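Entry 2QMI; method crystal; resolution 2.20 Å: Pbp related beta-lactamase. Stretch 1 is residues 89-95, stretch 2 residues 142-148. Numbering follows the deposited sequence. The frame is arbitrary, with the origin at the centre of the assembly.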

ATOM      1  N   ASN A  89      20.531  49.818  13.756  1.00 26.71           N
ATOM      2  CA  ASN A  89      19.252  50.482  13.547  1.00 27.51           C
ATOM      3  C   ASN A  89      18.131  49.464  13.694  1.00 27.07           C
ATOM      4  O   ASN A  89      17.564  48.989  12.710  1.00 27.72           O
ATOM      5  CB  ASN A  89      19.193  51.138  12.160  1.00 27.39           C
ATOM      6  CG  ASN A  89      17.836  51.758  11.867  1.00 28.52           C
ATOM      7  OD1 ASN A  89      17.124  52.188  12.780  1.00 28.42           O
ATOM      8  ND2 ASN A  89      17.473  51.815  10.592  1.00 28.74           N
ATOM      9  N   ILE A  90      17.841  49.116  14.938  1.00 26.68           N
ATOM     10  CA  ILE A  90      16.784  48.171  15.256  1.00 24.96           C
ATOM     11  C   ILE A  90      16.265  48.601  16.616  1.00 25.67           C
ATOM     12  O   ILE A  90      16.976  49.267  17.370  1.00 25.05           O
ATOM     13  CB  ILE A  90      17.312  46.722  15.332  1.00 25.66           C
ATOM     14  CG1 ILE A  90      16.136  45.750  15.502  1.00 26.47           C
ATOM     15  CG2 ILE A  90      18.302  46.578  16.466  1.00 23.34           C
ATOM     16  CD1 ILE A  90      16.536  44.297  15.516  1.00 26.91           C
ATOM     17  N   LYS A  91      15.024  48.245  16.918  1.00 25.47           N
ATOM     18  CA  LYS A  91      14.426  48.609  18.187  1.00 25.99           C
ATOM     19  C   LYS A  91      14.648  47.485  19.211  1.00 25.78           C
ATOM     20  O   LYS A  91      14.170  46.363  19.023  1.00 24.82           O
ATOM     21  CB  LYS A  91      12.931  48.879  17.983  1.00 27.99           C
ATOM     22  CG  LYS A  91      12.334  49.847  18.986  1.00 30.77           C
ATOM     23  CD  LYS A  91      10.845  50.092  18.722  1.00 34.17           C
ATOM     24  CE  LYS A  91      10.604  50.734  17.357  1.00 35.14           C
ATOM     25  NZ  LYS A  91       9.157  51.073  17.166  1.00 37.25           N
ATOM     26  N   LEU A  92      15.397  47.794  20.273  1.00 24.76           N
ATOM     27  CA  LEU A  92      15.699  46.840  21.347  1.00 23.01           C
ATOM     28  C   LEU A  92      15.676  47.522  22.719  1.00 23.38           C
ATOM     29  O   LEU A  92      16.719  47.714  23.348  1.00 22.86           O
ATOM     30  CB  LEU A  92      17.076  46.206  21.136  1.00 22.11           C
ATOM     31  CG  LEU A  92      17.280  45.165  20.030  1.00 21.18           C
ATOM     32  CD1 LEU A  92      18.728  44.719  20.025  1.00 21.98           C
ATOM     33  CD2 LEU A  92      16.378  43.963  20.262  1.00 21.24           C
ATOM     34  N   ARG A  93      14.485  47.887  23.176  1.00 23.80           N
ATOM     35  CA  ARG A  93      14.314  48.552  24.463  1.00 24.72           C
ATOM     36  C   ARG A  93      13.001  48.042  25.048  1.00 25.52           C
ATOM     37  O   ARG A  93      12.115  48.822  25.395  1.00 27.24           O
ATOM     38  CB  ARG A  93      14.256  50.077  24.259  1.00 25.49           C
ATOM     39  CG  ARG A  93      14.420  50.908  25.535  1.00 27.76           C
ATOM     40  CD  ARG A  93      14.189  52.409  25.297  1.00 28.66           C
ATOM     41  NE  ARG A  93      15.164  53.011  24.387  1.00 30.05           N
ATOM     42  CZ  ARG A  93      16.432  53.266  24.699  1.00 30.58           C
ATOM     43  NH1 ARG A  93      16.898  52.981  25.906  1.00 30.92           N
ATOM     44  NH2 ARG A  93      17.241  53.800  23.799  1.00 31.24           N
ATOM     45  N   PRO A  94      12.862  46.713  25.175  1.00 26.17           N
ATOM     46  CA  PRO A  94      11.629  46.133  25.720  1.00 26.72           C
ATOM     47  C   PRO A  94      11.307  46.611  27.134  1.00 26.97           C
ATOM     48  O   PRO A  94      12.196  46.736  27.971  1.00 27.68           O
ATOM     49  CB  PRO A  94      11.905  44.635  25.658  1.00 26.72           C
ATOM     50  CG  PRO A  94      13.385  44.577  25.934  1.00 27.11           C
ATOM     51  CD  PRO A  94      13.905  45.682  25.035  1.00 25.70           C
ATOM     52  N   PHE A  95      10.033  46.875  27.393  1.00 27.36           N
ATOM     53  CA  PHE A  95       9.612  47.337  28.712  1.00 28.77           C
ATOM     54  C   PHE A  95      10.384  48.587  29.124  1.00 28.65           C
ATOM     55  O   PHE A  95      10.699  48.778  30.297  1.00 29.81           O
ATOM     56  CB  PHE A  95       9.815  46.223  29.748  1.00 28.46           C
ATOM     57  CG  PHE A  95       9.099  44.948  29.406  1.00 26.89           C
ATOM     58  CD1 PHE A  95       7.704  44.905  29.372  1.00 26.40           C
ATOM     59  CD2 PHE A  95       9.817  43.799  29.077  1.00 26.59           C
ATOM     60  CE1 PHE A  95       7.028  43.733  29.011  1.00 26.75           C
ATOM     61  CE2 PHE A  95       9.154  42.615  28.712  1.00 26.18           C
ATOM     62  CZ  PHE A  95       7.755  42.583  28.678  1.00 26.34           C
ATOM     63  N   PHE A 142      14.757  40.326   8.996  1.00 21.82           N
ATOM     64  CA  PHE A 142      13.747  39.392   9.496  1.00 22.52           C
ATOM     65  C   PHE A 142      13.404  39.631  10.982  1.00 22.43           C
ATOM     66  O   PHE A 142      12.235  39.656  11.361  1.00 23.56           O
ATOM     67  CB  PHE A 142      14.257  37.956   9.303  1.00 21.86           C
ATOM     68  CG  PHE A 142      13.307  36.894   9.781  1.00 22.09           C
ATOM     69  CD1 PHE A 142      12.066  36.721   9.176  1.00 23.59           C
ATOM     70  CD2 PHE A 142      13.664  36.050  10.829  1.00 22.54           C
ATOM     71  CE1 PHE A 142      11.191  35.719   9.605  1.00 23.61           C
ATOM     72  CE2 PHE A 142      12.796  35.042  11.272  1.00 23.01           C
ATOM     73  CZ  PHE A 142      11.560  34.877  10.658  1.00 22.98           C
ATOM     74  N   ALA A 143      14.425  39.815  11.813  1.00 21.63           N
ATOM     75  CA  ALA A 143      14.230  40.027  13.250  1.00 22.07           C
ATOM     76  C   ALA A 143      13.820  41.449  13.650  1.00 22.82           C
ATOM     77  O   ALA A 143      13.892  41.812  14.823  1.00 21.47           O
ATOM     78  CB  ALA A 143      15.509  39.626  14.005  1.00 21.01           C
ATOM     79  N   ARG A 144      13.362  42.241  12.687  1.00 23.62           N
ATOM     80  CA  ARG A 144      12.971  43.619  12.957  1.00 24.18           C
ATOM     81  C   ARG A 144      12.041  43.849  14.154  1.00 24.22           C
ATOM     82  O   ARG A 144      12.147  44.875  14.829  1.00 24.14           O
ATOM     83  CB  ARG A 144      12.338  44.247  11.706  1.00 25.53           C
ATOM     84  CG  ARG A 144      12.075  45.738  11.880  1.00 28.51           C
ATOM     85  CD  ARG A 144      11.811  46.475  10.577  1.00 30.76           C
ATOM     86  NE  ARG A 144      10.435  46.342  10.097  1.00 32.11           N
ATOM     87  CZ  ARG A 144       9.707  47.370   9.663  1.00 33.32           C
ATOM     88  NH1 ARG A 144      10.225  48.594   9.660  1.00 32.72           N
ATOM     89  NH2 ARG A 144       8.468  47.182   9.223  1.00 34.23           N
ATOM     90  N   ASP A 145      11.138  42.910  14.425  1.00 24.38           N
ATOM     91  CA  ASP A 145      10.195  43.070  15.528  1.00 25.13           C
ATOM     92  C   ASP A 145      10.529  42.229  16.761  1.00 25.09           C
ATOM     93  O   ASP A 145       9.652  41.994  17.598  1.00 24.34           O
ATOM     94  CB  ASP A 145       8.777  42.702  15.069  1.00 27.29           C
ATOM     95  CG  ASP A 145       8.377  43.393  13.780  1.00 28.93           C
ATOM     96  OD1 ASP A 145       8.437  44.634  13.735  1.00 29.78           O
ATOM     97  OD2 ASP A 145       7.998  42.689  12.813  1.00 31.05           O
ATOM     98  N   MET A 146      11.780  41.786  16.890  1.00 23.72           N
ATOM     99  CA  MET A 146      12.151  40.940  18.027  1.00 23.74           C
ATOM    100  C   MET A 146      11.891  41.578  19.392  1.00 22.91           C
ATOM    101  O   MET A 146      11.748  40.879  20.398  1.00 23.32           O
ATOM    102  CB  MET A 146      13.622  40.498  17.919  1.00 23.57           C
ATOM    103  CG  MET A 146      14.648  41.601  18.050  1.00 23.93           C
ATOM    104  SD  MET A 146      16.320  40.974  17.693  1.00 24.84           S
ATOM    105  CE  MET A 146      16.635  39.985  19.172  1.00 24.79           C
ATOM    106  N   GLU A 147      11.818  42.901  19.441  1.00 22.51           N
ATOM    107  CA  GLU A 147      11.559  43.557  20.714  1.00 23.62           C
ATOM    108  C   GLU A 147      10.179  43.150  21.241  1.00 22.74           C
ATOM    109  O   GLU A 147      10.007  42.946  22.439  1.00 22.91           O
ATOM    110  CB  GLU A 147      11.635  45.078  20.566  1.00 24.07           C
ATOM    111  CG  GLU A 147      11.236  45.814  21.828  1.00 26.34           C
ATOM    112  CD  GLU A 147      11.136  47.315  21.635  1.00 26.82           C
ATOM    113  OE1 GLU A 147      12.194  47.990  21.570  1.00 26.83           O
ATOM    114  OE2 GLU A 147       9.993  47.812  21.543  1.00 28.42           O
ATOM    115  N   LYS A 148       9.205  43.028  20.341  1.00 23.26           N
ATOM    116  CA  LYS A 148       7.841  42.647  20.714  1.00 23.57           C
ATOM    117  C   LYS A 148       7.757  41.204  21.200  1.00 23.85           C
ATOM    118  O   LYS A 148       6.717  40.762  21.697  1.00 24.44           O
ATOM    119  CB  LYS A 148       6.888  42.788  19.523  1.00 23.76           C
ATOM    120  CG  LYS A 148       6.760  44.170  18.936  1.00 25.97           C
ATOM    121  CD  LYS A 148       5.594  44.203  17.947  1.00 28.91           C
ATOM    122  CE  LYS A 148       5.479  45.541  17.239  1.00 30.29           C
ATOM    123  NZ  LYS A 148       6.553  45.723  16.219  1.00 33.57           N
TER
HETATM  124  O   HOH W   1      12.342  45.069  17.577  1.00 26.22           O
HETATM  125  O   HOH W   2      13.422  47.509  14.592  1.00 28.31           O

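What does Ile90 find when it reaches across? Asn89, just before it, touches nothing in the second stretch, so the contact opens with Ile90, whose CA-to-CB bond points toward the other chain segment. With both chi angles near t the side chain is fully extended, and its tip lands beside a turn. Ile90 CD1 lies 3.7 Å from Ala143 O and 4.0 Å from Met146 SD, the latter an apolar contact. Ala143 O is already engaged within its own stretch, accepting a hydrogen bond from Met146 N at 3.0 Å, so Ile90 packs against a carbonyl whose polarity is at least partly met.

How is the backbone of Lys91 tied to the second stretch without a direct hydrogen bond? Two waters fill the gap. Water 1 donates to Lys91 O at 2.7 Å and to Arg144 O at 2.8 Å, and accepts from Glu147 N at 2.9 Å; water 2 accepts from Lys91 N at 2.9 Å and donates to Arg144 O, also at 2.9 Å. Arg144 O thus receives both waters, and both polar backbone atoms of Lys91 are linked to it. The side chain starts sideways and its end leads away, so the ammonium group takes no part here; the closest approach of the side chain is Lys91 CG, 3.2 Å from Glu147 OE1.

Why does Leu92 belong to the contact although its CA-to-CB bond points away? The end of the side chain comes nearer again, and Leu92 CD2 packs 3.7 Å from Met146 CG. Met146 therefore meets both Ile90 and Leu92, with SD and CG each close to both side chains, in an apolar patch. The backbone of Leu92 contributes less: Leu92 N lies 3.5 Å from Glu147 OE1, but the angle is too poor for a hydrogen bond.

Where does Glu147 make its direct polar link? It does so at the next residue, where Arg93 N donates to Glu147 OE1 at 2.8 Å with an N-H...O angle of 160°, short and nearly straight. This is the one direct hydrogen bond between the stretches, and it uses the backbone of Arg93 rather than its guanidinium. The CA-to-CB bond of Glu147 points toward stretch 1, and chi1 and chi2 are both near t, an extended reach that delivers its carboxylate to this amide. Its aliphatic part is used too: Glu147 CG sits 3.8 Å from Pro94 N and 4.1 Å from Pro94 CB. Beyond Pro94 the contact ends, since Phe95 stays out of touch.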